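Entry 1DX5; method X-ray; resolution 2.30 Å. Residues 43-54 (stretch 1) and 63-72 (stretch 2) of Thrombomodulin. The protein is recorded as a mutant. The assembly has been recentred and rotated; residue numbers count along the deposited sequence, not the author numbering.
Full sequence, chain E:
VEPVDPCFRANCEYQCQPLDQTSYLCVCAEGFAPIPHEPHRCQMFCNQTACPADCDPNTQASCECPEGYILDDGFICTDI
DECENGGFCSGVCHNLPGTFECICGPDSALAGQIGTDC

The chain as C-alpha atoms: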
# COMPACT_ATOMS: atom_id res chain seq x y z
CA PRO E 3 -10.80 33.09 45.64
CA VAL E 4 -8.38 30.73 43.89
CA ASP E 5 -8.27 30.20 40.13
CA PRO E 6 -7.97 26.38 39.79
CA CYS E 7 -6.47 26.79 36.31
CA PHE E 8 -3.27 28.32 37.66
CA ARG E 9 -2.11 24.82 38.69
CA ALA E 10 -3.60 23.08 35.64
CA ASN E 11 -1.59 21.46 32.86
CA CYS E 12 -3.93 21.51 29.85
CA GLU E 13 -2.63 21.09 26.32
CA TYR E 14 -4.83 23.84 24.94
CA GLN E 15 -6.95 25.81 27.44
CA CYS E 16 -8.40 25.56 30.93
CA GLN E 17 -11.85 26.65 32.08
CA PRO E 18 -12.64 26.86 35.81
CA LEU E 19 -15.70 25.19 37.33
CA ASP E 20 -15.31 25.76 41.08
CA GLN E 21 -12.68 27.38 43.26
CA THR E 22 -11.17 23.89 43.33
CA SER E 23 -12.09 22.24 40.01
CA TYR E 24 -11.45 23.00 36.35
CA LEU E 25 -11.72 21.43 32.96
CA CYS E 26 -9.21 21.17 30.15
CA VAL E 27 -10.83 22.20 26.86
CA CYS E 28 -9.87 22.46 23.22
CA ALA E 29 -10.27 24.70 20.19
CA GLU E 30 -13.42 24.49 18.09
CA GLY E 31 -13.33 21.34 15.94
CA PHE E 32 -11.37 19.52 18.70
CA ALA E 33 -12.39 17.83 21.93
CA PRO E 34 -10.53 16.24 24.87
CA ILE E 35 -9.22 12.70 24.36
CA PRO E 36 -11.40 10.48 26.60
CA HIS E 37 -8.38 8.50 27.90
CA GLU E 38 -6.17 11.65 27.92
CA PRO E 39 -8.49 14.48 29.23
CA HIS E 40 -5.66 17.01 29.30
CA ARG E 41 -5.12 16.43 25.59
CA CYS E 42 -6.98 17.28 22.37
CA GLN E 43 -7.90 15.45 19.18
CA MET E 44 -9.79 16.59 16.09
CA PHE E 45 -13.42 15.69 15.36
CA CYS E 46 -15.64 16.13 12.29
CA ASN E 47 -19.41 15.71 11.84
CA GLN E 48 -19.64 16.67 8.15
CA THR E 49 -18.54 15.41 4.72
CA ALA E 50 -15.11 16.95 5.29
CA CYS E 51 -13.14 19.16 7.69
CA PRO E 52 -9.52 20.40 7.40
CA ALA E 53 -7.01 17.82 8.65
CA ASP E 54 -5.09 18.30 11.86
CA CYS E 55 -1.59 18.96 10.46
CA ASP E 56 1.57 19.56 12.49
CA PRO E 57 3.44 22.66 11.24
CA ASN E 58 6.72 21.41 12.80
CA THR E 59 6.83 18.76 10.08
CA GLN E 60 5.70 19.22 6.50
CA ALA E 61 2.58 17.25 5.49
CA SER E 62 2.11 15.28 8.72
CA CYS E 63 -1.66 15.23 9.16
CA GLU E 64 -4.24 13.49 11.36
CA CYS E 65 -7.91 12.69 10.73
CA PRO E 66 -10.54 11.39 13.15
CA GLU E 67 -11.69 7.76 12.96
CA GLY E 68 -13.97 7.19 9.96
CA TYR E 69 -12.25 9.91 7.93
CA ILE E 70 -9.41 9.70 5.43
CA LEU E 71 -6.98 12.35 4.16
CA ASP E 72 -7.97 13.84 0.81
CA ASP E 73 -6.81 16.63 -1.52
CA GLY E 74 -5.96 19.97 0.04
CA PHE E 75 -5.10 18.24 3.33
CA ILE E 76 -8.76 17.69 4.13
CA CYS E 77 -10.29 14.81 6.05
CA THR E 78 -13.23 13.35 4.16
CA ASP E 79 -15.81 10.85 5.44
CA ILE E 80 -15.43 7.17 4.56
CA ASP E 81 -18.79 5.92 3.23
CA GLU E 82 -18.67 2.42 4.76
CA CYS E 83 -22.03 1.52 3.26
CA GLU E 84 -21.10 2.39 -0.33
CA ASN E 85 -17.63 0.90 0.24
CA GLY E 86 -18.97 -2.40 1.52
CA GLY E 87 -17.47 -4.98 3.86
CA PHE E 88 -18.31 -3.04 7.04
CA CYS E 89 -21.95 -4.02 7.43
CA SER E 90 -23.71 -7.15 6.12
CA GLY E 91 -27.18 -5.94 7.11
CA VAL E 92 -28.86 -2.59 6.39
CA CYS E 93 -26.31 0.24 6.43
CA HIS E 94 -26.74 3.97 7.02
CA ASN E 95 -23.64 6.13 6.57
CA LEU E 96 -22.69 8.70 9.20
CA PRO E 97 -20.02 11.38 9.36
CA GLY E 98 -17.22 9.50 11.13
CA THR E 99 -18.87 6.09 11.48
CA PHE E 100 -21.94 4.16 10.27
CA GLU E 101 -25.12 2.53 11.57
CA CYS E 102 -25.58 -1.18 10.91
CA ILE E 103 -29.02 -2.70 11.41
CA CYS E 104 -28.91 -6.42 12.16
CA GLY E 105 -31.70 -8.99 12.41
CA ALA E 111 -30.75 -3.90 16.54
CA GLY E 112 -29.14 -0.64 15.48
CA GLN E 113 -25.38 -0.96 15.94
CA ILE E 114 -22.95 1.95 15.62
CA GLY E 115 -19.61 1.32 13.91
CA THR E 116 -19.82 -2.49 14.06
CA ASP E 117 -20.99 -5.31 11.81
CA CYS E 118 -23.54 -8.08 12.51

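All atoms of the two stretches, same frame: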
# COMPACT_ATOMS: atom_id res chain seq x y z
N GLN E 43 -7.91 16.16 20.45
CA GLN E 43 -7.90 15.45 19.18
C GLN E 43 -9.07 15.97 18.36
O GLN E 43 -10.14 16.27 18.88
CB GLN E 43 -8.01 13.92 19.36
CG GLN E 43 -9.30 13.46 20.00
CD GLN E 43 -9.37 11.87 20.22
OE1 GLN E 43 -8.36 11.24 19.88
NE2 GLN E 43 -10.45 11.32 20.75
N MET E 44 -8.82 16.10 17.06
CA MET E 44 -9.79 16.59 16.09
C MET E 44 -11.05 15.73 15.95
O MET E 44 -11.01 14.51 16.12
CB MET E 44 -9.08 16.65 14.72
CG MET E 44 -9.96 17.03 13.56
SD MET E 44 -9.20 16.63 11.97
CE MET E 44 -10.58 16.91 10.92
N PHE E 45 -12.16 16.38 15.62
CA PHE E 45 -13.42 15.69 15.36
C PHE E 45 -14.03 16.31 14.11
O PHE E 45 -13.60 17.38 13.68
CB PHE E 45 -14.39 15.73 16.58
CG PHE E 45 -15.04 17.08 16.83
CD1 PHE E 45 -16.07 17.56 16.01
CD2 PHE E 45 -14.67 17.85 17.93
CE1 PHE E 45 -16.71 18.76 16.28
CE2 PHE E 45 -15.30 19.06 18.20
CZ PHE E 45 -16.32 19.52 17.38
N CYS E 46 -14.96 15.61 13.48
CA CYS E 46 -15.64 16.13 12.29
C CYS E 46 -17.02 15.47 12.22
O CYS E 46 -17.14 14.28 12.46
CB CYS E 46 -14.84 15.84 11.01
SG CYS E 46 -15.49 16.65 9.49
N ASN E 47 -18.05 16.25 11.94
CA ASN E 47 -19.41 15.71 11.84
C ASN E 47 -20.04 16.04 10.49
O ASN E 47 -21.25 15.98 10.34
CB ASN E 47 -20.30 16.25 12.95
CG ASN E 47 -19.72 15.94 14.41
OD1 ASN E 47 -19.68 14.75 14.72
ND2 ASN E 47 -19.36 16.93 15.19
N GLN E 48 -19.20 16.31 9.50
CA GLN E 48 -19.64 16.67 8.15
C GLN E 48 -18.95 15.79 7.12
O GLN E 48 -18.27 14.85 7.47
CB GLN E 48 -19.27 18.12 7.86
CG GLN E 48 -19.87 19.12 8.83
CD GLN E 48 -19.34 20.58 8.53
OE1 GLN E 48 -18.89 21.19 9.50
NE2 GLN E 48 -19.34 21.05 7.28
N THR E 49 -19.15 16.12 5.85
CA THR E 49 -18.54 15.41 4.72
C THR E 49 -17.01 15.54 4.80
O THR E 49 -16.27 14.59 4.55
CB THR E 49 -19.06 15.99 3.37
OG1 THR E 49 -20.39 15.52 3.13
CG2 THR E 49 -18.16 15.56 2.20
N ALA E 50 -16.54 16.71 5.18
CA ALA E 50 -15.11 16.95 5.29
C ALA E 50 -14.83 18.11 6.23
O ALA E 50 -15.71 18.93 6.51
CB ALA E 50 -14.53 17.24 3.92
N CYS E 51 -13.63 18.11 6.79
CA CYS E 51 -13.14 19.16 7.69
C CYS E 51 -11.64 19.18 7.43
O CYS E 51 -11.07 18.17 7.01
CB CYS E 51 -13.36 18.79 9.18
SG CYS E 51 -15.07 18.62 9.79
N PRO E 52 -10.98 20.33 7.62
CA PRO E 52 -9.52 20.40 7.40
C PRO E 52 -8.81 19.41 8.32
O PRO E 52 -9.23 19.20 9.44
CB PRO E 52 -9.19 21.84 7.80
CG PRO E 52 -10.45 22.58 7.44
CD PRO E 52 -11.53 21.65 7.95
N ALA E 53 -7.76 18.77 7.83
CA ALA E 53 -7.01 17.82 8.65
C ALA E 53 -6.20 18.51 9.74
O ALA E 53 -5.88 19.70 9.65
CB ALA E 53 -6.07 16.98 7.77
N ASP E 54 -5.88 17.76 10.78
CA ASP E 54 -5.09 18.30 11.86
C ASP E 54 -3.62 18.07 11.48
O ASP E 54 -3.10 16.97 11.69
CB ASP E 54 -5.45 17.59 13.16
CG ASP E 54 -4.53 18.04 14.36
OD1 ASP E 54 -4.00 19.16 14.32
OD2 ASP E 54 -4.38 17.23 15.29
N CYS E 63 -0.29 14.96 8.78
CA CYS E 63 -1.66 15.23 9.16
C CYS E 63 -2.41 14.08 9.81
O CYS E 63 -2.14 12.91 9.54
CB CYS E 63 -2.43 15.71 7.94
SG CYS E 63 -1.66 17.12 7.09
N GLU E 64 -3.39 14.44 10.64
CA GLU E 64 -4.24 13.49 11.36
C GLU E 64 -5.71 13.70 10.98
O GLU E 64 -6.12 14.81 10.65
CB GLU E 64 -4.13 13.69 12.88
CG GLU E 64 -2.72 13.73 13.45
CD GLU E 64 -1.94 12.33 13.34
OE1 GLU E 64 -2.59 11.26 13.47
OE2 GLU E 64 -0.71 12.37 13.15
N CYS E 65 -6.48 12.63 11.03
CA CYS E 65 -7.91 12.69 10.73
C CYS E 65 -8.59 11.85 11.78
O CYS E 65 -8.00 10.90 12.28
CB CYS E 65 -8.24 12.06 9.37
SG CYS E 65 -7.80 13.06 7.94
N PRO E 66 -9.85 12.20 12.14
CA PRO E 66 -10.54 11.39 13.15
C PRO E 66 -10.90 10.02 12.57
O PRO E 66 -10.75 9.80 11.37
CB PRO E 66 -11.78 12.22 13.47
CG PRO E 66 -11.98 13.06 12.27
CD PRO E 66 -10.60 13.42 11.82
N GLU E 67 -11.30 9.09 13.42
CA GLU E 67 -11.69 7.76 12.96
C GLU E 67 -12.87 7.92 12.00
O GLU E 67 -13.73 8.78 12.21
CB GLU E 67 -12.13 6.90 14.15
CG GLU E 67 -11.03 6.64 15.18
N GLY E 68 -12.89 7.11 10.93
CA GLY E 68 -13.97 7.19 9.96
C GLY E 68 -13.73 8.20 8.86
O GLY E 68 -14.57 8.37 7.97
N TYR E 69 -12.61 8.91 8.93
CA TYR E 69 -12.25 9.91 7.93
C TYR E 69 -10.91 9.54 7.32
O TYR E 69 -10.12 8.85 7.94
CB TYR E 69 -12.17 11.31 8.56
CG TYR E 69 -13.51 11.93 8.84
CD1 TYR E 69 -14.20 11.64 10.01
CD2 TYR E 69 -14.11 12.79 7.91
CE1 TYR E 69 -15.46 12.20 10.25
CE2 TYR E 69 -15.36 13.34 8.14
CZ TYR E 69 -16.03 13.04 9.31
OH TYR E 69 -17.26 13.57 9.53
N ILE E 70 -10.66 10.00 6.11
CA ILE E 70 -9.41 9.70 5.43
C ILE E 70 -8.91 10.97 4.75
O ILE E 70 -9.70 11.78 4.28
CB ILE E 70 -9.59 8.50 4.44
CG1 ILE E 70 -8.25 8.13 3.78
CG2 ILE E 70 -10.67 8.81 3.38
CD1 ILE E 70 -8.32 6.88 2.92
N LEU E 71 -7.60 11.18 4.77
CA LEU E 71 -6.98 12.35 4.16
C LEU E 71 -7.29 12.41 2.67
O LEU E 71 -7.24 11.39 1.98
CB LEU E 71 -5.47 12.37 4.41
CG LEU E 71 -4.73 13.69 4.20
CD1 LEU E 71 -5.29 14.72 5.16
CD2 LEU E 71 -3.21 13.50 4.43
N ASP E 72 -7.60 13.61 2.19
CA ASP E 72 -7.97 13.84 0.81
C ASP E 72 -7.20 15.06 0.32
O ASP E 72 -6.42 15.64 1.08
CB ASP E 72 -9.49 14.12 0.75
CG ASP E 72 -10.13 13.89 -0.72
OD1 ASP E 72 -9.40 13.60 -1.69
OD2 ASP E 72 -11.36 13.97 -0.83

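The two stretches of this thrombomodulin fragment meet at two polar sites, with apolar packing between and beside them. Together they bury 487 Å² of surface, both sides summed.

The first polar site is a backbone pair at the end of stretch 1. Asp-54 and Glu-64 face each other as an antiparallel hydrogen-bonded pair, with CA atoms 4.9 Å apart. Asp-54 N donates to Glu-64 O at 3.0 Å, with an angle of 158° at the hydrogen. Glu-64 N donates back to Asp-54 O at 2.8 Å, with an angle of 147°. The amide and carbonyl of both residues are therefore satisfied by the same partner. Asp-54 O has a further neighbour, the CA of Cys-63 at 3.4 Å. This is a CA-H...O contact, with an angle of 137° at the hydrogen, and it supplements the stronger bond from Glu-64 N.

The side chains of the pair lie on the same face of the sheet. Their CB atoms, Asp-54 CB and Glu-64 CB, are 4.1 Å apart. The two carboxylates do not meet, since the end of the Glu-64 side chain leads away. Glu-64 OE1 is hydrogen-bonded elsewhere in the structure.

The second polar site is the hydroxyl of Tyr-69. Tyr-69 OH donates a hydrogen bond to Gln-48 O at 2.6 Å, so the hydroxyl proton is committed to a backbone carbonyl. Cys-46 O also lies close to Tyr-69 OH, at 3.0 Å. The phenol thus reaches into the bend of the backbone between Cys-46 and Gln-48. This is a side-chain-to-backbone contact, and the CA-to-CB bond of Gln-48 points away from stretch 2.

The same ring packs against Cys-46, which is disulfide-bonded to Cys-51 (Cys-46 SG to Cys-51 SG, 2.0 Å). Cys-46 CB lies over one face of the ring, 3.9 Å from the Tyr-69 centroid and 26° off the ring normal, a CH-pi contact. Cys-46 SG is 4.2 Å from that centroid but oblique, at 42°. Gln-48 O and Thr-49 O lie at the ring edge, near its plane. Tyr-69 has 90 Å² covered by stretch 1, the largest share of any residue here.

Tyr-69 also closes a type II turn that begins at Pro-66. Its N donates to Pro-66 O at 3.2 Å, which satisfies both atoms within stretch 2. Gly-68 has phi/psi of 87/-2. A CB there would be jammed against the carbonyl O of Glu-67, so the backbone angles themselves call for glycine.

Apolar side chains pack beside these sites. Met-44 SD touches Pro-66 CD at 3.5 Å, and Cys-46 CB lies 4.2 Å from Pro-66 CG. Near the backbone pair, Ala-53 CB meets Leu-71 CD1 at 3.5 Å and Cys-63 CB at 3.9 Å. The CA-to-CB bond of Leu-71 runs sideways, but the end of its side chain comes nearer, bringing Leu-71 CD1 against Ala-53 CB. These contacts add packing, not polar pairing.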